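Local structure of N-terminal cyanobactin protease (Planktothrix agardhii NIES-596, 4H6W) at residues S103-D106 against L107-I111. The protein is the subtilisin-like protease part of a cyanobactin maturation enzyme, and probably acts as a serine endopeptidase that processes the prenylagaramide precursor. Sequence-based numbering, arbitrary orientation.
Sequences SQLD and LSRAI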
loop_
_atom_site.group_PDB
_atom_site.type_symbol
_atom_site.label_atom_id
_atom_site.label_comp_id
_atom_site.label_asym_id
_atom_site.label_seq_id
_atom_site.Cartn_x
_atom_site.Cartn_y
_atom_site.Cartn_z
ATOM N N SER A 103 4.026 2.083 -17.993
ATOM C CA SER A 103 2.999 2.026 -19.019
ATOM C C SER A 103 1.675 1.664 -18.350
ATOM O O SER A 103 1.613 0.758 -17.505
ATOM C CB SER A 103 3.352 0.987 -20.075
ATOM O OG SER A 103 2.186 0.515 -20.725
ATOM N N GLN A 104 0.617 2.375 -18.721
ATOM C CA GLN A 104 -0.697 2.047 -18.200
ATOM C C GLN A 104 -1.141 0.674 -18.688
ATOM O O GLN A 104 -1.744 -0.100 -17.923
ATOM C CB GLN A 104 -1.718 3.149 -18.511
ATOM C CG GLN A 104 -1.773 4.189 -17.399
ATOM C CD GLN A 104 -2.484 5.464 -17.800
ATOM O OE1 GLN A 104 -1.837 6.476 -18.083
ATOM N NE2 GLN A 104 -3.813 5.428 -17.832
ATOM N N LEU A 105 -0.800 0.352 -19.938
ATOM C CA LEU A 105 -1.130 -0.964 -20.508
ATOM C C LEU A 105 -0.507 -2.100 -19.699
ATOM O O LEU A 105 -1.207 -3.026 -19.291
ATOM C CB LEU A 105 -0.752 -1.057 -21.995
ATOM C CG LEU A 105 -1.051 -2.417 -22.657
ATOM C CD1 LEU A 105 -2.545 -2.689 -22.797
ATOM C CD2 LEU A 105 -0.351 -2.539 -24.005
ATOM N N ASP A 106 0.795 -2.011 -19.450
ATOM C CA ASP A 106 1.504 -2.999 -18.623
ATOM C C ASP A 106 0.955 -3.134 -17.209
ATOM O O ASP A 106 0.902 -4.246 -16.668
ATOM C CB ASP A 106 2.994 -2.675 -18.541
ATOM C CG ASP A 106 3.664 -2.689 -19.899
ATOM O OD1 ASP A 106 3.086 -3.287 -20.836
ATOM O OD2 ASP A 106 4.761 -2.100 -20.033
ATOM N N LEU A 107 0.568 -2.005 -16.610
ATOM C CA LEU A 107 0.023 -2.015 -15.267
ATOM C C LEU A 107 -1.313 -2.744 -15.233
ATOM O O LEU A 107 -1.576 -3.551 -14.338
ATOM C CB LEU A 107 -0.149 -0.595 -14.734
ATOM C CG LEU A 107 -0.793 -0.525 -13.347
ATOM C CD1 LEU A 107 0.047 -1.281 -12.309
ATOM C CD2 LEU A 107 -1.029 0.918 -12.952
ATOM N N SER A 108 -2.163 -2.455 -16.206
ATOM C CA SER A 108 -3.441 -3.120 -16.293
ATOM C C SER A 108 -3.244 -4.628 -16.499
ATOM O O SER A 108 -4.039 -5.432 -16.009
ATOM C CB SER A 108 -4.283 -2.503 -17.412
ATOM O OG SER A 108 -3.803 -2.894 -18.680
ATOM N N ARG A 109 -2.187 -5.015 -17.209
ATOM C CA ARG A 109 -1.911 -6.439 -17.397
ATOM C C ARG A 109 -1.473 -7.068 -16.082
ATOM O O ARG A 109 -1.899 -8.171 -15.743
ATOM C CB ARG A 109 -0.834 -6.675 -18.458
ATOM C CG ARG A 109 -1.279 -6.482 -19.899
ATOM C CD ARG A 109 -0.509 -7.429 -20.801
ATOM N NE ARG A 109 -0.536 -7.014 -22.200
ATOM C CZ ARG A 109 0.354 -6.198 -22.766
ATOM N NH1 ARG A 109 1.356 -5.687 -22.054
ATOM N NH2 ARG A 109 0.238 -5.889 -24.054
ATOM N N ALA A 110 -0.629 -6.356 -15.336
ATOM C CA ALA A 110 -0.146 -6.857 -14.068
ATOM C C ALA A 110 -1.313 -6.995 -13.083
ATOM O O ALA A 110 -1.452 -8.031 -12.417
ATOM C CB ALA A 110 0.953 -5.966 -13.522
ATOM N N ILE A 111 -2.172 -5.978 -13.018
ATOM C CA ILE A 111 -3.343 -6.051 -12.137
ATOM C C ILE A 111 -4.180 -7.274 -12.508
ATOM O O ILE A 111 -4.518 -8.082 -11.643
ATOM C CB ILE A 111 -4.202 -4.766 -12.171
ATOM C CG1 ILE A 111 -3.398 -3.578 -11.673
ATOM C CG2 ILE A 111 -5.442 -4.917 -11.301
ATOM C CD1 ILE A 111 -3.984 -2.247 -12.066
#
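Leu105 and Arg109 meet through their side chains on the outer side of the first turns of helix 104-116, one helical turn apart. The leucine lies over one face of the guanidinium, with CG 3.8 Å above its plane and offset toward the rim, while Leu105 CD2 comes to 3.4 Å from Arg109 NH2. The arginine chain, bent at chi2, turns back toward the helix start. Asp106, only partly exposed, adds to this outer cluster: its OD1 reaches the edge of the guanidinium near the plane, forming a salt bridge of 3.2 Å to Arg109 NH1, with the carboxylate and guanidinium planes 29° apart.

Packing is tighter on the inner side. Ser108 OG, set between its own N and carbonyl carbon (chi1 74°), donates a 2.7 Å hydrogen bond to Leu105 O, which also accepts from Arg109 N at 3.0 Å; two donors thus grip one carbonyl. With an alanine in place of Ser108 there is no hydroxyl to offer, and Leu105 O would probably be held less firmly, by Arg109 N alone of the two. Trp138 of helix 137-148 touches Ser108, whereas Leu107 and Ile111 pack on Leu28 of the central parallel sheet, placing the helix against the subtilase core. The side chain of Leu107 is about 9 Å from that of Asp29, a predicted charge-relay residue.

At the N-terminus Ser103 is the N-cap: its OG accepts from Asp106 N at 3.2 Å in a nearly straight bond, and Ser103 O then takes Leu107 N in the first i to i+4 bond. The cap thus satisfies an amide of the first turn, the Asp106 carboxylate near this end probably interacts favourably with the helix dipole, and its ion pair with Arg109 probably adds modestly on the more exposed side.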